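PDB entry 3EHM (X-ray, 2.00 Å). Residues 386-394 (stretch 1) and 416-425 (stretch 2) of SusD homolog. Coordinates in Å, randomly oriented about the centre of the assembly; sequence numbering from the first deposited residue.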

# COMPACT_ATOMS: atom_id res chain seq x y z
N THR A 386 -8.24 -19.06 18.44
CA THR A 386 -9.67 -19.17 18.13
C THR A 386 -9.90 -18.64 16.72
O THR A 386 -10.69 -19.19 15.95
CB THR A 386 -10.52 -18.34 19.12
OG1 THR A 386 -10.37 -18.88 20.44
CG2 THR A 386 -12.00 -18.37 18.72
N TYR A 387 -9.19 -17.56 16.38
CA TYR A 387 -9.32 -16.97 15.06
C TYR A 387 -8.83 -17.91 13.97
O TYR A 387 -9.46 -18.04 12.92
CB TYR A 387 -8.54 -15.65 14.99
CG TYR A 387 -8.66 -14.92 13.67
CD1 TYR A 387 -7.71 -15.10 12.67
CD2 TYR A 387 -9.73 -14.06 13.42
CE1 TYR A 387 -7.82 -14.42 11.45
CE2 TYR A 387 -9.84 -13.39 12.21
CZ TYR A 387 -8.88 -13.57 11.23
OH TYR A 387 -8.99 -12.89 10.04
N LEU A 388 -7.70 -18.58 14.22
CA LEU A 388 -7.10 -19.50 13.26
C LEU A 388 -7.91 -20.77 13.01
O LEU A 388 -7.69 -21.45 12.01
CB LEU A 388 -5.69 -19.90 13.71
CG LEU A 388 -4.60 -18.83 13.56
CD1 LEU A 388 -3.32 -19.30 14.22
CD2 LEU A 388 -4.37 -18.55 12.09
N SER A 389 -8.82 -21.10 13.91
CA SER A 389 -9.63 -22.30 13.71
C SER A 389 -11.01 -21.93 13.18
O SER A 389 -11.87 -22.79 13.02
CB SER A 389 -9.75 -23.09 15.03
OG SER A 389 -10.36 -22.31 16.04
N GLY A 390 -11.20 -20.65 12.89
CA GLY A 390 -12.48 -20.19 12.37
C GLY A 390 -12.71 -20.60 10.93
O GLY A 390 -11.79 -20.58 10.11
N THR A 391 -13.95 -20.97 10.61
CA THR A 391 -14.30 -21.39 9.27
C THR A 391 -15.39 -20.50 8.66
O THR A 391 -16.09 -20.89 7.73
CB THR A 391 -14.80 -22.85 9.27
OG1 THR A 391 -16.01 -22.94 10.03
CG2 THR A 391 -13.75 -23.77 9.89
N GLY A 392 -15.53 -19.29 9.20
CA GLY A 392 -16.52 -18.37 8.69
C GLY A 392 -16.04 -17.65 7.45
O GLY A 392 -14.84 -17.52 7.22
N LYS A 393 -16.98 -17.19 6.63
CA LYS A 393 -16.66 -16.47 5.40
C LYS A 393 -16.98 -14.99 5.58
O LYS A 393 -17.74 -14.62 6.46
CB LYS A 393 -17.45 -17.04 4.22
CG LYS A 393 -16.86 -18.32 3.61
CD LYS A 393 -16.79 -19.45 4.62
CE LYS A 393 -16.25 -20.72 4.00
NZ LYS A 393 -16.15 -21.82 5.01
N PRO A 394 -16.39 -14.13 4.74
CA PRO A 394 -16.67 -12.70 4.88
C PRO A 394 -18.16 -12.38 4.78
O PRO A 394 -18.92 -13.08 4.11
CB PRO A 394 -15.85 -12.07 3.75
CG PRO A 394 -15.74 -13.17 2.74
CD PRO A 394 -15.49 -14.38 3.60
N THR A 416 -13.15 -17.46 0.81
CA THR A 416 -12.51 -18.41 1.71
C THR A 416 -12.52 -17.97 3.18
O THR A 416 -12.87 -16.83 3.50
CB THR A 416 -11.04 -18.65 1.27
OG1 THR A 416 -10.48 -19.74 2.01
CG2 THR A 416 -10.20 -17.40 1.51
N SER A 417 -12.13 -18.88 4.06
CA SER A 417 -12.08 -18.64 5.50
C SER A 417 -10.64 -18.49 6.00
O SER A 417 -9.69 -18.66 5.23
CB SER A 417 -12.73 -19.81 6.24
OG SER A 417 -11.95 -20.98 6.06
N PRO A 418 -10.46 -18.18 7.30
CA PRO A 418 -9.13 -18.01 7.88
C PRO A 418 -8.38 -19.33 8.08
O PRO A 418 -7.15 -19.38 7.94
CB PRO A 418 -9.41 -17.33 9.22
CG PRO A 418 -10.74 -16.67 9.02
CD PRO A 418 -11.49 -17.72 8.24
N LYS A 419 -9.11 -20.39 8.41
CA LYS A 419 -8.48 -21.68 8.67
C LYS A 419 -7.77 -22.24 7.44
O LYS A 419 -8.38 -22.40 6.38
CB LYS A 419 -9.51 -22.68 9.19
CG LYS A 419 -8.90 -23.99 9.67
CD LYS A 419 -9.97 -24.91 10.25
CE LYS A 419 -9.37 -26.25 10.64
NZ LYS A 419 -10.44 -27.18 11.11
N TRP A 420 -6.49 -22.54 7.59
CA TRP A 420 -5.68 -23.04 6.49
C TRP A 420 -6.24 -24.27 5.77
O TRP A 420 -6.29 -24.30 4.54
CB TRP A 420 -4.26 -23.32 6.98
CG TRP A 420 -3.35 -23.79 5.89
CD1 TRP A 420 -3.02 -25.08 5.60
CD2 TRP A 420 -2.67 -22.97 4.94
NE1 TRP A 420 -2.17 -25.12 4.52
CE2 TRP A 420 -1.94 -23.84 4.09
CE3 TRP A 420 -2.60 -21.59 4.71
CZ2 TRP A 420 -1.15 -23.37 3.04
CZ3 TRP A 420 -1.82 -21.13 3.66
CH2 TRP A 420 -1.10 -22.02 2.84
N ASP A 421 -6.65 -25.28 6.54
CA ASP A 421 -7.16 -26.53 5.99
C ASP A 421 -8.62 -26.52 5.54
O ASP A 421 -9.14 -27.56 5.12
CB ASP A 421 -6.96 -27.65 7.00
CG ASP A 421 -5.54 -27.73 7.52
OD1 ASP A 421 -4.60 -27.80 6.69
OD2 ASP A 421 -5.35 -27.73 8.76
N ASP A 422 -9.28 -25.37 5.62
CA ASP A 422 -10.69 -25.25 5.24
C ASP A 422 -10.84 -24.69 3.82
O ASP A 422 -10.66 -23.49 3.61
CB ASP A 422 -11.41 -24.35 6.25
CG ASP A 422 -12.90 -24.24 5.99
OD1 ASP A 422 -13.57 -25.29 5.87
OD2 ASP A 422 -13.40 -23.10 5.92
N TYR A 423 -11.18 -25.55 2.86
CA TYR A 423 -11.30 -25.12 1.46
C TYR A 423 -12.71 -25.02 0.88
O TYR A 423 -13.51 -25.94 1.00
CB TYR A 423 -10.45 -26.02 0.57
CG TYR A 423 -9.01 -26.06 1.01
CD1 TYR A 423 -8.52 -27.13 1.75
CD2 TYR A 423 -8.17 -24.98 0.76
CE1 TYR A 423 -7.21 -27.11 2.24
CE2 TYR A 423 -6.88 -24.95 1.25
CZ TYR A 423 -6.40 -26.02 1.99
OH TYR A 423 -5.13 -25.96 2.51
N THR A 424 -12.98 -23.90 0.22
CA THR A 424 -14.27 -23.67 -0.40
C THR A 424 -14.38 -24.52 -1.66
O THR A 424 -15.46 -24.96 -2.03
CB THR A 424 -14.45 -22.18 -0.74
OG1 THR A 424 -14.47 -21.44 0.49
CG2 THR A 424 -15.75 -21.94 -1.49
N GLY A 425 -13.24 -24.74 -2.32
CA GLY A 425 -13.23 -25.57 -3.51
C GLY A 425 -13.66 -24.96 -4.83
O GLY A 425 -13.88 -25.70 -5.79
O HOH W 1 -5.48 -22.19 10.29
O HOH W 2 -11.65 -25.35 13.45

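The last helical residues of stretch 1 give way to a loop that runs alongside an irregular segment in stretch 2, and the backbones do much of the bonding themselves. Gly390 N donates a hydrogen bond to Tyr387 O at 3.1 Å, and Gly390 O then accepts from Lys419 N at 3.2 Å, the one direct backbone hydrogen bond between the stretches. Nearby, Leu388 O lies 3.4 Å from Lys419 CA in a CA-H...O contact, and water 1 donates to Leu388 O and accepts from Trp420 N, each at 2.9 Å. Gly392 O makes a similar contact with Ser417 CA at 3.4 Å but finds no conventional partner.

Pro418 fills the space between these polar links. Pro418 CB sits 4.0 Å from Tyr387 CE1, reached because Tyr387, at chi1 t, brings its ring closer than its sideways CA-to-CB bond suggests. Gly390 lies over the proline too, with Gly390 O 3.4 Å from Pro418 CD; a CB there would be crowded by Tyr387 O.

Lys393 leaves its backbone sideways, but chi1 m and chi2 p turn it and two trans torsions then carry Lys393 NZ to Asp422 OD2, a salt bridge of 3.2 Å. Lys393 NZ also donates to Thr391 O at 2.9 Å, so the fold-back serves its own loop as well. Asp422, at chi1 t and pointing toward stretch 1, also takes a 2.6 Å hydrogen bond from Ser417 OG to Asp422 OD2, with Ser417 at chi1 p. The type I turn from Lys419 to Asp422, closed by Asp422 N to Lys419 O at 3.2 Å, brings this carboxylate back to the interface. Lys419 is trans throughout; its extended chain passes Thr391, with Lys419 CD 4.0 Å from Thr391 CG2, and Lys419 NZ reaches water 2, 3.2 Å away, which donates to Ser389 O at 2.6 Å.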